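PDB 6G5O: cytochrome P450 from Zobellia galactanivorans, which belongs to the haem-containing cytochrome P450 family and carries an iron protoporphyrin IX group in its largely helical fold. Local coordinates for residues T68-I71 against P72-D76. Numbering follows the deposited sequence.
With HEM (protoporphyrin IX containing Fe), chain C.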
loop_
_atom_site.group_PDB
_atom_site.type_symbol
_atom_site.label_atom_id
_atom_site.label_comp_id
_atom_site.label_asym_id
_atom_site.label_seq_id
_atom_site.Cartn_x
_atom_site.Cartn_y
_atom_site.Cartn_z
ATOM N N THR A 68 11.834 3.918 -16.854
ATOM C CA THR A 68 11.041 5.126 -16.606
ATOM C C THR A 68 10.954 5.544 -15.117
ATOM O O THR A 68 10.536 4.755 -14.239
ATOM C CB THR A 68 9.613 4.900 -17.112
ATOM O OG1 THR A 68 9.653 4.457 -18.478
ATOM C CG2 THR A 68 8.748 6.165 -16.983
ATOM N N ARG A 69 11.330 6.792 -14.860
ATOM C CA ARG A 69 11.344 7.372 -13.519
ATOM C C ARG A 69 9.912 7.563 -13.010
ATOM O O ARG A 69 9.088 8.186 -13.676
ATOM C CB ARG A 69 12.048 8.727 -13.542
ATOM C CG ARG A 69 12.023 9.474 -12.215
ATOM C CD ARG A 69 12.901 10.731 -12.260
ATOM N NE ARG A 69 14.285 10.384 -12.616
ATOM C CZ ARG A 69 15.192 9.804 -11.811
ATOM N NH1 ARG A 69 14.933 9.494 -10.541
ATOM N NH2 ARG A 69 16.394 9.520 -12.285
ATOM N N GLN A 70 9.620 7.024 -11.840
ATOM C CA GLN A 70 8.283 7.153 -11.278
ATOM C C GLN A 70 8.114 8.478 -10.574
ATOM O O GLN A 70 9.080 9.028 -10.020
ATOM C CB GLN A 70 7.958 5.960 -10.402
ATOM C CG GLN A 70 7.802 4.744 -11.272
ATOM C CD GLN A 70 7.386 3.482 -10.574
ATOM O OE1 GLN A 70 7.153 3.459 -9.356
ATOM N NE2 GLN A 70 7.272 2.399 -11.362
ATOM N N ILE A 71 6.906 9.028 -10.655
ATOM C CA ILE A 71 6.612 10.397 -10.212
ATOM C C ILE A 71 5.327 10.430 -9.345
ATOM O O ILE A 71 4.292 9.951 -9.803
ATOM C CB ILE A 71 6.465 11.317 -11.432
ATOM C CG1 ILE A 71 7.813 11.344 -12.198
ATOM C CG2 ILE A 71 6.074 12.739 -11.017
ATOM C CD1 ILE A 71 7.814 12.161 -13.467
ATOM N N PRO A 72 5.386 10.973 -8.114
ATOM C CA PRO A 72 6.551 11.683 -7.541
ATOM C C PRO A 72 7.568 10.833 -6.772
ATOM O O PRO A 72 8.532 11.366 -6.217
ATOM C CB PRO A 72 5.892 12.640 -6.514
ATOM C CG PRO A 72 4.442 12.508 -6.672
ATOM C CD PRO A 72 4.211 11.151 -7.254
ATOM N N PHE A 73 7.337 9.533 -6.751
ATOM C CA PHE A 73 8.087 8.561 -5.981
ATOM C C PHE A 73 9.615 8.625 -6.048
ATOM O O PHE A 73 10.291 8.460 -5.013
ATOM C CB PHE A 73 7.628 7.209 -6.455
ATOM C CG PHE A 73 8.247 6.057 -5.764
ATOM C CD1 PHE A 73 8.250 5.967 -4.387
ATOM C CD2 PHE A 73 8.740 4.979 -6.525
ATOM C CE1 PHE A 73 8.805 4.871 -3.777
ATOM C CE2 PHE A 73 9.274 3.871 -5.915
ATOM C CZ PHE A 73 9.305 3.824 -4.530
ATOM N N GLU A 74 10.148 8.854 -7.254
ATOM C CA GLU A 74 11.599 8.794 -7.496
ATOM C C GLU A 74 12.106 10.176 -7.786
ATOM O O GLU A 74 12.924 10.372 -8.673
ATOM C CB GLU A 74 11.923 7.796 -8.650
ATOM C CG GLU A 74 11.942 6.358 -8.143
ATOM C CD GLU A 74 11.917 5.230 -9.181
ATOM O OE1 GLU A 74 11.397 5.408 -10.309
ATOM O OE2 GLU A 74 12.393 4.105 -8.804
ATOM N N VAL A 75 11.609 11.148 -7.035
ATOM C CA VAL A 75 12.011 12.546 -7.197
ATOM C C VAL A 75 12.187 13.154 -5.812
ATOM O O VAL A 75 11.393 12.866 -4.903
ATOM C CB VAL A 75 10.969 13.363 -8.016
ATOM C CG1 VAL A 75 11.449 14.779 -8.219
ATOM C CG2 VAL A 75 10.721 12.735 -9.381
ATOM N N ASP A 76 13.202 14.005 -5.668
ATOM C CA ASP A 76 13.520 14.650 -4.409
ATOM C C ASP A 76 13.037 16.077 -4.443
ATOM O O ASP A 76 12.864 16.645 -5.510
ATOM C CB ASP A 76 15.033 14.665 -4.155
ATOM C CG ASP A 76 15.601 13.292 -3.782
ATOM O OD1 ASP A 76 15.129 12.682 -2.758
ATOM O OD2 ASP A 76 16.554 12.825 -4.487
HETATM C CHA HEM C . 3.767 6.027 -1.265
HETATM C CHB HEM C . 2.000 2.519 1.546
HETATM C CHC HEM C . -1.956 2.274 -1.189
HETATM C CHD HEM C . 0.057 5.292 -4.313
HETATM C C1A HEM C . 3.609 5.107 -0.252
HETATM C C2A HEM C . 4.541 4.889 0.804
HETATM C C3A HEM C . 4.033 3.933 1.567
HETATM C C4A HEM C . 2.800 3.509 1.022
HETATM C CMA HEM C . 4.690 3.419 2.805
HETATM C CAA HEM C . 5.852 5.619 1.097
HETATM C CBA HEM C . 6.927 5.150 0.130
HETATM C CGA HEM C . 8.213 5.923 0.322
HETATM O O1A HEM C . 9.017 5.976 -0.604
HETATM O O2A HEM C . 8.494 6.528 1.373
HETATM C C1B HEM C . 0.769 2.153 1.042
HETATM C C2B HEM C . -0.083 1.267 1.732
HETATM C C3B HEM C . -1.216 1.161 0.959
HETATM C C4B HEM C . -0.986 2.060 -0.216
HETATM C CMB HEM C . 0.227 0.548 3.010
HETATM C CAB HEM C . -2.479 0.447 1.132
HETATM C CBB HEM C . -2.880 -0.152 2.236
HETATM C C1C HEM C . -1.774 3.076 -2.286
HETATM C C2C HEM C . -2.638 3.154 -3.376
HETATM C C3C HEM C . -2.043 3.973 -4.302
HETATM C C4C HEM C . -0.819 4.404 -3.728
HETATM C CMC HEM C . -3.970 2.486 -3.518
HETATM C CAC HEM C . -2.565 4.406 -5.605
HETATM C CBC HEM C . -3.718 4.065 -6.174
HETATM C C1D HEM C . 1.213 5.771 -3.676
HETATM C C2D HEM C . 2.056 6.817 -4.282
HETATM C C3D HEM C . 3.077 7.050 -3.441
HETATM C C4D HEM C . 2.883 6.097 -2.342
HETATM C CMD HEM C . 1.755 7.511 -5.566
HETATM C CAD HEM C . 4.202 8.050 -3.633
HETATM C CBD HEM C . 4.031 9.390 -2.899
HETATM C CGD HEM C . 5.194 10.345 -3.229
HETATM O O1D HEM C . 6.263 9.910 -3.786
HETATM O O2D HEM C . 5.143 11.596 -2.969
HETATM N NA HEM C . 2.559 4.212 -0.130
HETATM N NB HEM C . 0.213 2.582 -0.092
HETATM N NC HEM C . -0.661 3.805 -2.508
HETATM N ND HEM C . 1.754 5.395 -2.527
HETATM FE FE HEM C . 1.032 4.070 -1.353
HETATM O O HOH W 1 2.129 2.317 -2.241
#
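Glu74 reaches back across a tight loop to Gln70, and the two residues are joined by a pair of hydrogen bonds. The backbone N of Gln70 gives a nearly straight bond to Glu74 OE1 (2.8 Å, 170°), received on the anti lone pair, the one turned from OE2. In return Glu74 N bonds to Gln70 O at 3.0 Å. With CG on the side of its own backbone N (chi1 -81°) and the chain extended beyond, Glu74 spans the gap and carries its carboxylate back to the backbone of Gln70. OE2 meets Arg66 in a salt bridge and takes the N-H of Gly55, which together should favour the charged form of this buried acid.

The cis peptide bond before Pro72 and the type I turn from Pro72 to Val75 together fold the chain back, with a weak bond from Val75 N to Pro72 O. The Gln70 amide runs alongside the Phe73 ring, both pointing the same way with their planes 40° apart; Gln70 OE1 lies 3.6 Å from Phe73 CD2. The Phe73 ring in turn offers its edge to a haem propionate, CE1 standing 3.4 Å from HEM O1A.

Arg69 bends at chi3, which brings Arg69 NH1 to within 2.9 Å of Glu74 O, which lies at the edge of the guanidinium group, close to its plane; NH1 also bonds to Ala52 O.

The whole loop, between strand 48-49 and helix 79-92, forms part of the haem pocket through Pro72 and Phe73. Gln70 packs on Val215 and Leu216 of helix 207-220, while Ile71 and Pro72 rest against Tyr83 and His80 of helix 79-92.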